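Local structure of cellobiose 2-epimerase (Caldibacillus thermoamylovorans, 5ZHB) at residues S225-V230 against K243-D248; G315-Y320 against K327-V332. The protein catalyses the reversible epimerisation of cellobiose at C2 of its reducing-end sugar, giving glucosylmannose, and probably acts on related disaccharides such as lactose. All blocks are in the same frame, centred on the assembly; numbering follows the deposited sequence.

Interaction 1. Residues S225-V230 against K243-D248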
# COMPACT_ATOMS: atom_id res chain seq x y z
N SER A 225 -16.76 -1.89 -18.07
CA SER A 225 -17.24 -1.39 -16.78
C SER A 225 -16.32 -0.30 -16.22
O SER A 225 -16.74 0.47 -15.35
CB SER A 225 -17.36 -2.51 -15.79
OG SER A 225 -16.06 -2.90 -15.38
N LYS A 226 -15.05 -0.33 -16.66
CA LYS A 226 -13.97 0.55 -16.20
C LYS A 226 -13.50 0.18 -14.79
O LYS A 226 -12.65 0.87 -14.26
CB LYS A 226 -14.33 2.03 -16.26
CG LYS A 226 -14.85 2.43 -17.64
CD LYS A 226 -13.73 2.64 -18.64
CE LYS A 226 -14.20 3.33 -19.88
NZ LYS A 226 -14.57 2.34 -20.89
N PHE A 227 -13.96 -0.95 -14.25
CA PHE A 227 -13.43 -1.46 -12.99
C PHE A 227 -12.21 -2.36 -13.21
O PHE A 227 -12.03 -2.95 -14.28
CB PHE A 227 -14.46 -2.28 -12.22
CG PHE A 227 -15.55 -1.50 -11.53
CD1 PHE A 227 -15.30 -0.85 -10.32
CD2 PHE A 227 -16.84 -1.44 -12.06
CE1 PHE A 227 -16.31 -0.15 -9.67
CE2 PHE A 227 -17.85 -0.73 -11.41
CZ PHE A 227 -17.58 -0.10 -10.21
N LEU A 228 -11.40 -2.48 -12.14
CA LEU A 228 -10.37 -3.50 -12.10
C LEU A 228 -11.02 -4.79 -11.64
O LEU A 228 -11.90 -4.79 -10.80
CB LEU A 228 -9.25 -3.09 -11.15
CG LEU A 228 -8.49 -1.83 -11.51
CD1 LEU A 228 -7.31 -1.76 -10.60
CD2 LEU A 228 -8.06 -1.77 -12.96
N GLN A 229 -10.56 -5.91 -12.17
CA GLN A 229 -10.92 -7.20 -11.63
C GLN A 229 -9.85 -7.59 -10.60
O GLN A 229 -8.75 -7.07 -10.64
CB GLN A 229 -11.10 -8.19 -12.79
CG GLN A 229 -12.10 -7.71 -13.84
CD GLN A 229 -11.97 -8.41 -15.18
OE1 GLN A 229 -12.79 -9.27 -15.51
NE2 GLN A 229 -10.93 -8.10 -15.94
N VAL A 230 -10.19 -8.52 -9.71
CA VAL A 230 -9.46 -8.70 -8.47
C VAL A 230 -8.73 -10.04 -8.43
O VAL A 230 -7.56 -10.07 -8.07
CB VAL A 230 -10.37 -8.48 -7.26
CG1 VAL A 230 -9.61 -8.60 -5.94
CG2 VAL A 230 -11.02 -7.10 -7.35
N LYS A 243 -15.69 -5.94 -6.95
CA LYS A 243 -15.11 -4.64 -7.22
C LYS A 243 -14.64 -4.06 -5.89
O LYS A 243 -15.42 -4.05 -4.95
CB LYS A 243 -16.14 -3.66 -7.77
CG LYS A 243 -16.48 -3.85 -9.23
CD LYS A 243 -17.66 -4.73 -9.51
CE LYS A 243 -18.00 -4.59 -10.98
NZ LYS A 243 -19.05 -5.54 -11.33
N SER A 244 -13.40 -3.57 -5.87
CA SER A 244 -12.78 -3.01 -4.68
C SER A 244 -12.40 -1.58 -5.00
O SER A 244 -11.46 -1.33 -5.76
CB SER A 244 -11.58 -3.85 -4.27
OG SER A 244 -10.97 -3.30 -3.11
N TYR A 245 -13.23 -0.64 -4.50
CA TYR A 245 -13.22 0.73 -4.96
C TYR A 245 -11.89 1.36 -4.60
O TYR A 245 -11.32 2.17 -5.34
CB TYR A 245 -14.38 1.52 -4.33
CG TYR A 245 -15.78 1.00 -4.65
CD1 TYR A 245 -16.34 1.15 -5.93
CD2 TYR A 245 -16.56 0.40 -3.68
CE1 TYR A 245 -17.63 0.70 -6.21
CE2 TYR A 245 -17.83 -0.08 -3.95
CZ TYR A 245 -18.38 0.09 -5.22
OH TYR A 245 -19.64 -0.40 -5.44
N GLY A 246 -11.39 0.95 -3.44
CA GLY A 246 -10.14 1.51 -2.95
C GLY A 246 -8.95 1.10 -3.79
O GLY A 246 -8.07 1.92 -4.05
N HIS A 247 -8.89 -0.19 -4.19
CA HIS A 247 -7.82 -0.63 -5.07
C HIS A 247 -7.83 0.14 -6.39
O HIS A 247 -6.79 0.53 -6.91
CB HIS A 247 -7.86 -2.13 -5.37
CG HIS A 247 -7.37 -2.99 -4.27
ND1 HIS A 247 -8.25 -3.55 -3.35
CD2 HIS A 247 -6.15 -3.47 -3.99
CE1 HIS A 247 -7.54 -4.28 -2.49
NE2 HIS A 247 -6.27 -4.25 -2.87
N ASP A 248 -9.01 0.34 -6.96
CA ASP A 248 -9.08 1.01 -8.26
C ASP A 248 -8.48 2.41 -8.21
O ASP A 248 -7.68 2.78 -9.06
CB ASP A 248 -10.52 1.01 -8.75
CG ASP A 248 -11.01 -0.35 -9.24
OD1 ASP A 248 -10.55 -1.37 -8.69
OD2 ASP A 248 -11.83 -0.37 -10.17
O HOH W 1 -12.83 1.74 -11.65
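At the start of helix 245-262, Asp248 in the first turn holds the loop 225-230 that follows helix 203-220. Its OD2 accepts the backbone N-H of Leu228 at 2.9 Å (N to OD2), a nearly straight bond at 167° that arrives on the syn side but 35° out of the carboxylate plane. A water gives a second proton to the same OD2, 2.8 Å from its oxygen, and another to Lys226 O, so one carboxylate oxygen holds the loop backbone at two points, Leu228 N directly and Lys226 O through the water. OD1 lies against Leu228 instead, 3.3 Å from its CB. The carboxylate is buried, and OD2 is gripped by two donors. In the (alpha/alpha)6 barrel of this epimerase family, the contact fixes a loop between helices to the strand-to-helix junction at 244-245. The Phe227 ring lies beside the bond, its CD1 3.5 Å from Asp248 OD2 at the ring edge. Lys243, its chain bent at chi2 (93°), lays CG over one face of the Phe227 ring, 3.5 Å from the centroid, and its CE reaches CD2 of the ring at 3.5 Å. At the ring edge, Phe227 CE1 meets Tyr245 CE1 at 3.8 Å. Ser225 closes an ST turn, its OG taking the N-H of Phe227, while Asn279 and Lys283 of helix 267-283 touch the Phe227 side chain.

Interaction 2. Residues G315-Y320 against K327-V332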
# COMPACT_ATOMS: atom_id res chain seq x y z
N GLY A 315 -6.02 9.76 -5.42
CA GLY A 315 -6.30 9.41 -6.80
C GLY A 315 -7.19 10.47 -7.44
O GLY A 315 -6.98 10.82 -8.58
N PHE A 316 -8.12 11.00 -6.65
CA PHE A 316 -9.02 12.05 -7.13
C PHE A 316 -8.26 13.34 -7.37
O PHE A 316 -8.52 14.02 -8.38
CB PHE A 316 -10.22 12.19 -6.21
CG PHE A 316 -11.28 11.10 -6.26
CD1 PHE A 316 -11.48 10.28 -7.37
CD2 PHE A 316 -12.13 10.94 -5.19
CE1 PHE A 316 -12.48 9.31 -7.37
CE2 PHE A 316 -13.15 9.99 -5.20
CZ PHE A 316 -13.29 9.16 -6.28
N TYR A 317 -7.29 13.67 -6.52
CA TYR A 317 -6.49 14.87 -6.71
C TYR A 317 -5.59 14.75 -7.95
O TYR A 317 -5.40 15.71 -8.69
CB TYR A 317 -5.72 15.24 -5.45
CG TYR A 317 -5.06 16.59 -5.65
CD1 TYR A 317 -5.82 17.76 -5.65
CD2 TYR A 317 -3.71 16.68 -5.94
CE1 TYR A 317 -5.23 19.00 -5.86
CE2 TYR A 317 -3.12 17.91 -6.18
CZ TYR A 317 -3.88 19.06 -6.15
OH TYR A 317 -3.25 20.25 -6.38
N ASN A 318 -4.99 13.56 -8.15
CA ASN A 318 -4.23 13.29 -9.36
C ASN A 318 -5.10 13.51 -10.59
O ASN A 318 -4.69 14.18 -11.54
CB ASN A 318 -3.69 11.84 -9.35
CG ASN A 318 -2.72 11.55 -10.47
OD1 ASN A 318 -1.65 12.15 -10.55
ND2 ASN A 318 -3.06 10.60 -11.33
N ALA A 319 -6.30 12.92 -10.57
CA ALA A 319 -7.26 13.07 -11.65
C ALA A 319 -7.60 14.55 -11.90
O ALA A 319 -7.80 14.93 -13.06
CB ALA A 319 -8.49 12.29 -11.32
N TYR A 320 -7.71 15.33 -10.82
CA TYR A 320 -7.96 16.76 -10.93
C TYR A 320 -6.82 17.42 -11.68
O TYR A 320 -7.08 18.27 -12.53
CB TYR A 320 -8.16 17.43 -9.58
CG TYR A 320 -8.31 18.94 -9.66
CD1 TYR A 320 -9.46 19.52 -10.22
CD2 TYR A 320 -7.32 19.78 -9.17
CE1 TYR A 320 -9.60 20.90 -10.31
CE2 TYR A 320 -7.48 21.16 -9.19
CZ TYR A 320 -8.61 21.71 -9.78
OH TYR A 320 -8.76 23.07 -9.81
N LYS A 327 -15.11 18.52 -10.13
CA LYS A 327 -15.75 17.33 -9.57
C LYS A 327 -14.79 16.56 -8.64
O LYS A 327 -15.17 16.08 -7.57
CB LYS A 327 -16.14 16.44 -10.73
CG LYS A 327 -17.20 15.39 -10.45
CD LYS A 327 -17.38 14.36 -11.57
CE LYS A 327 -18.01 14.88 -12.82
NZ LYS A 327 -19.46 14.98 -12.64
N PHE A 328 -13.52 16.48 -9.05
CA PHE A 328 -12.52 15.71 -8.31
C PHE A 328 -12.09 16.47 -7.05
O PHE A 328 -11.87 15.85 -6.02
CB PHE A 328 -11.34 15.41 -9.23
CG PHE A 328 -11.61 14.36 -10.29
CD1 PHE A 328 -12.12 13.10 -9.95
CD2 PHE A 328 -11.43 14.65 -11.64
CE1 PHE A 328 -12.38 12.15 -10.92
CE2 PHE A 328 -11.73 13.70 -12.61
CZ PHE A 328 -12.21 12.44 -12.25
N LEU A 329 -11.94 17.80 -7.17
CA LEU A 329 -11.60 18.65 -6.05
C LEU A 329 -12.71 18.58 -5.02
O LEU A 329 -12.47 18.37 -3.84
CB LEU A 329 -11.36 20.11 -6.42
CG LEU A 329 -9.95 20.66 -6.20
CD1 LEU A 329 -10.01 22.18 -6.38
CD2 LEU A 329 -9.42 20.30 -4.82
N LYS A 330 -13.94 18.77 -5.48
CA LYS A 330 -15.07 18.63 -4.58
C LYS A 330 -15.02 17.27 -3.89
O LYS A 330 -15.40 17.16 -2.72
CB LYS A 330 -16.43 18.75 -5.26
CG LYS A 330 -17.58 19.10 -4.32
CD LYS A 330 -17.48 20.52 -3.76
CE LYS A 330 -16.84 20.66 -2.40
NZ LYS A 330 -17.84 20.78 -1.32
N ALA A 331 -14.64 16.21 -4.60
CA ALA A 331 -14.72 14.88 -4.02
C ALA A 331 -13.72 14.77 -2.87
O ALA A 331 -14.05 14.17 -1.84
CB ALA A 331 -14.50 13.79 -5.06
N VAL A 332 -12.52 15.32 -3.11
CA VAL A 332 -11.42 15.32 -2.16
C VAL A 332 -11.87 16.07 -0.90
O VAL A 332 -11.72 15.57 0.22
CB VAL A 332 -10.14 15.92 -2.78
CG1 VAL A 332 -9.06 16.25 -1.75
CG2 VAL A 332 -9.53 15.03 -3.85
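Phe328 lies between Phe316, Ala319 and Tyr320, and two CH-pi contacts set the pattern of this helix pair. Ala319 CB stands over the centre of the Phe328 ring, 3.6 Å from the centroid and 5° off its normal. The second runs the other way across the pair: Leu329 CG sits 3.8 Å from the centroid of the Tyr320 ring, over its centre, and Leu329 CD1 reaches on toward Tyr320 CZ. The Tyr320 ring gets there because its CG is anti to the backbone N (chi1 175°), and its OH is hydrogen-bonded to Glu326 OE1. Between the aromatic rings themselves the meeting is oblique, with Phe316 CD1 3.9 Å from Phe328 CD1. Methyl groups make the remaining apolar contacts: Ala331 CB touches Phe316 CD2 at 3.7 Å, and Val332 CG2 rests against Phe316 CB at 3.8 Å, close to the backbone N of Tyr317. Phe328 CB also packs on Tyr320 CB and approaches Phe316 O at 3.3 Å. An alanine in place of Phe328 would probably open a gap under Ala319 CB and leave Tyr278 and Phe316 without their aromatic neighbour. The Tyr278 ring also meets the Phe328 ring, and Val332 touches Phe384 of helix 375-387. With local axes 8.2 Å apart and 156° between their directions, this is an antiparallel helical hairpin, the repeating element of an alpha/alpha barrel.

Interaction 1 comes first along the chain, and both its segments end before interaction 2 begins; the centres are about 17 Å apart and the nearest atoms about 7 Å, so the two do not meet directly. Interaction 1 sits at the beginning of helix 245-262, where a loop and a strand end meet it; interaction 2 joins helices 306-323 and 326-343 nearer the chain termini. Helix 267-283 runs between them: it touches Phe227 and Asp248 in the first, and Phe316 and Ala319 in the second, with Ile280 against both Asp248 and Phe316. Helix 245-262 is likewise shared, since Ile249 follows Asp248 and packs on Phe316. The contacts thus belong to one helical barrel: a loop-to-helix junction and a helical hairpin.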